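Side-chain contacts in TsrD (Streptomyces laurentii, PDB 5X7L), which belongs to the SnoaL-like polyketide cyclase family and has the helix-backed, curved-sheet fold of the NTF2 clan: residues Glu14-Ala19 with Asp108-Glu113; Arg55-Thr60 with Met82-Arg87. One frame throughout, in Å; residues are numbered along the deposited sequence.

Going from the N terminus, helix 6-22 supplies Phe16, the first partner of contact 1, and the chain then passes through helix 47-60, which supplies Trp57, the first partner of contact 2. Strand 77-88 closes the inner loop when Phe84 reaches back to Trp57; strand 101-113 closes the outer one when Phe110 reaches Phe16, so contact 2 lies wholly within the span bridged by contact 1. The two receiving strands are neighbours in one antiparallel sheet, and each ties a different helix to it. About 16 Å separates the contact centres, yet selenomethionine Met82 of contact 2 packs against Phe16, Leu17 and Asp108 of contact 1.

Contact 1 (Glu14-Ala19 with Asp108-Glu113). With IPA (isopropyl alcohol), chain G.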
loop_
_atom_site.group_PDB
_atom_site.type_symbol
_atom_site.label_atom_id
_atom_site.label_comp_id
_atom_site.label_asym_id
_atom_site.label_seq_id
_atom_site.Cartn_x
_atom_site.Cartn_y
_atom_site.Cartn_z
ATOM N N GLU B 14 -14.043 -8.801 -9.062
ATOM C CA GLU B 14 -13.899 -9.803 -10.122
ATOM C C GLU B 14 -13.808 -9.125 -11.489
ATOM O O GLU B 14 -12.983 -9.497 -12.325
ATOM C CB GLU B 14 -15.052 -10.809 -10.096
ATOM C CG GLU B 14 -15.003 -11.761 -8.913
ATOM N N HIS B 15 -14.642 -8.115 -11.708
ATOM C CA HIS B 15 -14.578 -7.354 -12.949
ATOM C C HIS B 15 -13.275 -6.576 -13.075
ATOM O O HIS B 15 -12.687 -6.522 -14.153
ATOM C CB HIS B 15 -15.764 -6.400 -13.064
ATOM C CG HIS B 15 -17.037 -7.075 -13.460
ATOM N ND1 HIS B 15 -17.231 -7.617 -14.712
ATOM C CD2 HIS B 15 -18.184 -7.296 -12.775
ATOM C CE1 HIS B 15 -18.442 -8.139 -14.784
ATOM N NE2 HIS B 15 -19.041 -7.958 -13.620
ATOM N N PHE B 16 -12.828 -5.972 -11.977
ATOM C CA PHE B 16 -11.583 -5.208 -11.988
ATOM C C PHE B 16 -10.416 -6.104 -12.406
ATOM O O PHE B 16 -9.640 -5.763 -13.298
ATOM C CB PHE B 16 -11.325 -4.587 -10.614
ATOM C CG PHE B 16 -10.105 -3.713 -10.558
ATOM C CD1 PHE B 16 -10.164 -2.391 -10.978
ATOM C CD2 PHE B 16 -8.900 -4.205 -10.080
ATOM C CE1 PHE B 16 -9.042 -1.579 -10.922
ATOM C CE2 PHE B 16 -7.777 -3.401 -10.024
ATOM C CZ PHE B 16 -7.846 -2.086 -10.446
ATOM N N LEU B 17 -10.310 -7.268 -11.771
ATOM C CA LEU B 17 -9.240 -8.211 -12.082
ATOM C C LEU B 17 -9.319 -8.683 -13.533
ATOM O O LEU B 17 -8.296 -8.775 -14.216
ATOM C CB LEU B 17 -9.292 -9.413 -11.140
ATOM C CG LEU B 17 -9.082 -9.121 -9.651
ATOM C CD1 LEU B 17 -9.448 -10.351 -8.836
ATOM C CD2 LEU B 17 -7.659 -8.671 -9.352
ATOM N N ALA B 18 -10.531 -8.974 -14.000
ATOM C CA ALA B 18 -10.725 -9.482 -15.358
ATOM C C ALA B 18 -10.310 -8.459 -16.418
ATOM O O ALA B 18 -9.806 -8.831 -17.475
ATOM C CB ALA B 18 -12.170 -9.907 -15.566
ATOM N N ALA B 19 -10.517 -7.173 -16.144
ATOM C CA ALA B 19 -10.117 -6.125 -17.088
ATOM C C ALA B 19 -8.630 -6.239 -17.416
ATOM O O ALA B 19 -8.232 -6.182 -18.581
ATOM C CB ALA B 19 -10.428 -4.746 -16.528
ATOM N N ASP B 108 -4.616 -1.229 -3.169
ATOM C CA ASP B 108 -5.517 -0.168 -3.620
ATOM C C ASP B 108 -6.649 0.004 -2.623
ATOM O O ASP B 108 -7.262 -0.980 -2.204
ATOM C CB ASP B 108 -6.150 -0.507 -4.975
ATOM C CG ASP B 108 -5.172 -0.453 -6.131
ATOM O OD1 ASP B 108 -3.993 -0.096 -5.940
ATOM O OD2 ASP B 108 -5.603 -0.779 -7.254
ATOM N N ILE B 109 -6.930 1.252 -2.265
ATOM C CA ILE B 109 -8.122 1.592 -1.501
ATOM C C ILE B 109 -9.068 2.319 -2.441
ATOM O O ILE B 109 -8.715 3.361 -2.985
ATOM C CB ILE B 109 -7.799 2.482 -0.289
ATOM C CG1 ILE B 109 -6.796 1.778 0.629
ATOM C CG2 ILE B 109 -9.078 2.839 0.459
ATOM C CD1 ILE B 109 -6.309 2.625 1.781
ATOM N N PHE B 110 -10.262 1.763 -2.635
ATOM C CA PHE B 110 -11.270 2.358 -3.504
ATOM C C PHE B 110 -12.385 3.006 -2.699
ATOM O O PHE B 110 -12.842 2.454 -1.697
ATOM C CB PHE B 110 -11.906 1.303 -4.406
ATOM C CG PHE B 110 -10.963 0.668 -5.381
ATOM C CD1 PHE B 110 -10.574 1.340 -6.531
ATOM C CD2 PHE B 110 -10.493 -0.620 -5.170
ATOM C CE1 PHE B 110 -9.719 0.745 -7.445
ATOM C CE2 PHE B 110 -9.634 -1.218 -6.081
ATOM C CZ PHE B 110 -9.250 -0.535 -7.220
ATOM N N LEU B 111 -12.820 4.173 -3.164
ATOM C CA LEU B 111 -14.034 4.823 -2.684
ATOM C C LEU B 111 -15.201 4.411 -3.576
ATOM O O LEU B 111 -15.118 4.516 -4.800
ATOM C CB LEU B 111 -13.865 6.343 -2.711
ATOM C CG LEU B 111 -15.064 7.203 -2.300
ATOM C CD1 LEU B 111 -15.394 7.012 -0.827
ATOM C CD2 LEU B 111 -14.788 8.670 -2.612
ATOM N N ILE B 112 -16.285 3.950 -2.960
ATOM C CA ILE B 112 -17.477 3.516 -3.684
ATOM C C ILE B 112 -18.515 4.638 -3.726
ATOM O O ILE B 112 -18.929 5.145 -2.684
ATOM C CB ILE B 112 -18.091 2.257 -3.033
ATOM C CG1 ILE B 112 -17.062 1.120 -3.002
ATOM C CG2 ILE B 112 -19.352 1.821 -3.772
ATOM C CD1 ILE B 112 -17.398 0.012 -2.028
ATOM N N GLU B 113 -18.916 5.017 -4.939
ATOM C CA GLU B 113 -19.988 5.987 -5.168
ATOM C C GLU B 113 -20.917 5.433 -6.225
ATOM O O GLU B 113 -20.458 4.921 -7.245
ATOM C CB GLU B 113 -19.439 7.329 -5.650
ATOM C CG GLU B 113 -18.646 8.093 -4.611
ATOM C CD GLU B 113 -18.042 9.379 -5.147
ATOM O OE1 GLU B 113 -18.153 9.651 -6.363
ATOM O OE2 GLU B 113 -17.440 10.119 -4.345
HETATM C C1 IPA G . -6.390 1.468 -9.465
HETATM C C2 IPA G . -5.066 1.056 -10.096
HETATM C C3 IPA G . -3.992 2.102 -9.825
HETATM O O2 IPA G . -4.646 -0.190 -9.550
#
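Phe16 and Phe110 reach each other through different first torsions. On helix 6-22, CG of Phe16 stands anti to the backbone N (chi1 -176°), while on the strand CG of Phe110 lies beside its own backbone N and anti to the carbonyl carbon (chi1 -64°). These torsions point the two rings at each other, and they meet as a T-shaped pair in which Phe110 brings its edge to one face of Phe16. The ring centroids are 5.3 Å apart and the planes stand at 69°. Phe110 CZ does the touching: it comes within 3.8 Å of Phe16 CZ and 3.9 Å of Phe16 CE1, above the rim of the ring and not over its middle. A C-H edge is thereby turned to the outer part of a pi face, the usual electrostatic preference of such pairs.

Asp108, two residues earlier on the same face of the strand, adds a polar group beside this aromatic pair. Its OD2 lies 4.1 Å from Phe16 CZ and accepts a hydrogen bond of 2.6 Å from O2 of a bound isopropyl alcohol. That alcohol oxygen also sits in the plane of the Phe16 ring, at its edge, 3.8 Å from CZ, whereas the methyl carbon C1 is 4.0 Å from Phe110 CE1. The solvent molecule, probably from the crystallisation liquor, thus touches all three residues and gives the buried carboxylate oxygen a donor.

In the NTF2-like fold a helix packs across a curved antiparallel sheet, and here Phe16 bridges the two layers. Its ring also meets Tyr20 on its own helix, Met82 on strand 77-88 and Leu66 on strand 61-74, while Phe110 stacks with Phe117 and touches His120 of strand 116-124, next to strand 101-113 in the sheet.

Contact 2 (Arg55-Thr60 with Met82-Arg87); sequences RRWAST and MTFSGR
Trp57 and Phe84 form a T-shaped pair that joins the last turns of helix 47-60 to the antiparallel sheet of the NTF2-like fold. The edge of Phe84 is directed at one face of the indole, with the planes at 75° and the centroid of the phenyl ring 4.8 Å from that of the six-membered indole ring. Two adjacent atoms carry the edge. Phe84 CZ sits above the rim of that ring, 3.6 Å from Trp57 CE3, and the neighbouring Phe84 CE2 lies over the same face, 3.8 Å from both Trp57 CZ3 and Trp57 CH2.

Torsions place both groups in the gap between helix and strand: the phenyl ring extends from the strand with CG anti to the backbone N (chi1 178°), and the indole leaves the helix with CG beside its own N (chi1 -70°). On the indole face opposite Phe84 lies the guanidinium of Arg56, whose NH1 is 3.4 Å above the ring plane, toward its rim. The tryptophan is therefore sandwiched between a cationic group and an aromatic edge. Leu64 of strand 61-74 touches both aromatic residues, Ile92 packs on Trp57, and Phe102 meets Phe84 from the neighbouring strand 101-113.

Just beyond the pair the helix ends, and two hydroxyls turn back onto one carbonyl. Ser59 OG donates to Arg56 O at 2.8 Å, while Thr60 OG1 donates to the same Arg56 O at 3.0 Å from above the carbonyl plane.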
loop_
_atom_site.group_PDB
_atom_site.type_symbol
_atom_site.label_atom_id
_atom_site.label_comp_id
_atom_site.label_asym_id
_atom_site.label_seq_id
_atom_site.Cartn_x
_atom_site.Cartn_y
_atom_site.Cartn_z
ATOM N N ARG B 55 -5.163 -0.554 -21.790
ATOM C CA ARG B 55 -4.547 -0.662 -23.109
ATOM C C ARG B 55 -3.025 -0.597 -23.017
ATOM O O ARG B 55 -2.328 -1.336 -23.710
ATOM C CB ARG B 55 -5.066 0.430 -24.042
ATOM C CG ARG B 55 -6.552 0.326 -24.336
ATOM C CD ARG B 55 -6.943 1.176 -25.533
ATOM N NE ARG B 55 -6.620 2.587 -25.330
ATOM C CZ ARG B 55 -7.401 3.461 -24.699
ATOM N NH1 ARG B 55 -8.570 3.083 -24.192
ATOM N NH2 ARG B 55 -7.008 4.722 -24.568
ATOM N N ARG B 56 -2.517 0.276 -22.152
ATOM C CA ARG B 56 -1.072 0.418 -21.973
ATOM C C ARG B 56 -0.446 -0.858 -21.418
ATOM O O ARG B 56 0.572 -1.327 -21.932
ATOM C CB ARG B 56 -0.750 1.602 -21.055
ATOM C CG ARG B 56 0.725 1.728 -20.706
ATOM C CD ARG B 56 1.021 3.009 -19.938
ATOM N NE ARG B 56 0.206 3.137 -18.730
ATOM C CZ ARG B 56 0.446 2.512 -17.578
ATOM N NH1 ARG B 56 1.485 1.692 -17.453
ATOM N NH2 ARG B 56 -0.364 2.708 -16.545
ATOM N N TRP B 57 -1.042 -1.418 -20.372
ATOM C CA TRP B 57 -0.517 -2.650 -19.787
ATOM C C TRP B 57 -0.568 -3.808 -20.780
ATOM O O TRP B 57 0.351 -4.623 -20.834
ATOM C CB TRP B 57 -1.279 -3.033 -18.522
ATOM C CG TRP B 57 -1.035 -2.138 -17.349
ATOM C CD1 TRP B 57 -1.969 -1.413 -16.673
ATOM C CD2 TRP B 57 0.218 -1.885 -16.697
ATOM N NE1 TRP B 57 -1.380 -0.719 -15.644
ATOM C CE2 TRP B 57 -0.037 -0.991 -15.638
ATOM C CE3 TRP B 57 1.530 -2.322 -16.910
ATOM C CZ2 TRP B 57 0.970 -0.529 -14.789
ATOM C CZ3 TRP B 57 2.532 -1.862 -16.066
ATOM C CH2 TRP B 57 2.245 -0.973 -15.019
ATOM N N ALA B 58 -1.641 -3.870 -21.565
ATOM C CA ALA B 58 -1.808 -4.925 -22.565
ATOM C C ALA B 58 -0.706 -4.890 -23.623
ATOM O O ALA B 58 -0.384 -5.918 -24.224
ATOM C CB ALA B 58 -3.175 -4.819 -23.226
ATOM N N SER B 59 -0.129 -3.711 -23.843
ATOM C CA SER B 59 0.920 -3.541 -24.846
ATOM C C SER B 59 2.339 -3.640 -24.279
ATOM O O SER B 59 3.275 -3.943 -25.020
ATOM C CB SER B 59 0.749 -2.198 -25.561
ATOM O OG SER B 59 0.955 -1.113 -24.675
ATOM N N THR B 60 2.505 -3.393 -22.981
ATOM C CA THR B 60 3.845 -3.335 -22.386
ATOM C C THR B 60 4.197 -4.538 -21.504
ATOM O O THR B 60 5.348 -4.685 -21.091
ATOM C CB THR B 60 4.025 -2.051 -21.557
ATOM O OG1 THR B 60 3.067 -2.026 -20.493
ATOM C CG2 THR B 60 3.849 -0.817 -22.436
HETATM N N MSE B 82 -3.084 -6.930 -3.757
HETATM C CA MSE B 82 -2.938 -7.696 -4.990
HETATM C C MSE B 82 -1.485 -7.958 -5.319
HETATM O O MSE B 82 -0.579 -7.310 -4.782
HETATM C CB MSE B 82 -3.609 -6.950 -6.148
HETATM C CG MSE B 82 -5.123 -6.869 -5.975
HETATM SE SE MSE B 82 -5.992 -5.729 -7.298
HETATM C CE MSE B 82 -5.534 -4.014 -6.499
ATOM N N THR B 83 -1.279 -8.929 -6.205
ATOM C CA THR B 83 0.028 -9.245 -6.764
ATOM C C THR B 83 -0.051 -9.067 -8.278
ATOM O O THR B 83 -0.971 -9.572 -8.923
ATOM C CB THR B 83 0.459 -10.681 -6.413
ATOM O OG1 THR B 83 0.595 -10.797 -4.994
ATOM C CG2 THR B 83 1.793 -11.021 -7.062
ATOM N N PHE B 84 0.926 -8.353 -8.828
ATOM C CA PHE B 84 0.962 -7.967 -10.235
ATOM C C PHE B 84 2.246 -8.514 -10.842
ATOM O O PHE B 84 3.341 -8.193 -10.371
ATOM C CB PHE B 84 0.905 -6.441 -10.324
ATOM C CG PHE B 84 0.991 -5.882 -11.716
ATOM C CD1 PHE B 84 0.129 -6.307 -12.714
ATOM C CD2 PHE B 84 1.899 -4.871 -12.005
ATOM C CE1 PHE B 84 0.199 -5.759 -13.984
ATOM C CE2 PHE B 84 1.972 -4.320 -13.272
ATOM C CZ PHE B 84 1.123 -4.765 -14.263
ATOM N N SER B 85 2.119 -9.356 -11.864
ATOM C CA SER B 85 3.287 -10.007 -12.452
ATOM C C SER B 85 3.160 -10.106 -13.963
ATOM O O SER B 85 2.079 -9.932 -14.527
ATOM C CB SER B 85 3.491 -11.402 -11.853
ATOM O OG SER B 85 2.416 -12.264 -12.181
ATOM N N GLY B 86 4.279 -10.410 -14.609
ATOM C CA GLY B 86 4.322 -10.544 -16.055
ATOM C C GLY B 86 5.736 -10.426 -16.565
ATOM O O GLY B 86 6.692 -10.521 -15.793
ATOM N N ARG B 87 5.863 -10.224 -17.872
ATOM C CA ARG B 87 7.152 -9.976 -18.500
ATOM C C ARG B 87 7.108 -8.613 -19.172
ATOM O O ARG B 87 6.205 -8.337 -19.961
ATOM C CB ARG B 87 7.501 -11.053 -19.529
ATOM C CG ARG B 87 8.914 -10.898 -20.072
ATOM C CD ARG B 87 9.294 -11.997 -21.046
ATOM N NE ARG B 87 9.334 -13.318 -20.422
ATOM C CZ ARG B 87 10.346 -13.793 -19.700
ATOM N NH1 ARG B 87 11.434 -13.059 -19.480
ATOM N NH2 ARG B 87 10.269 -15.021 -19.194
#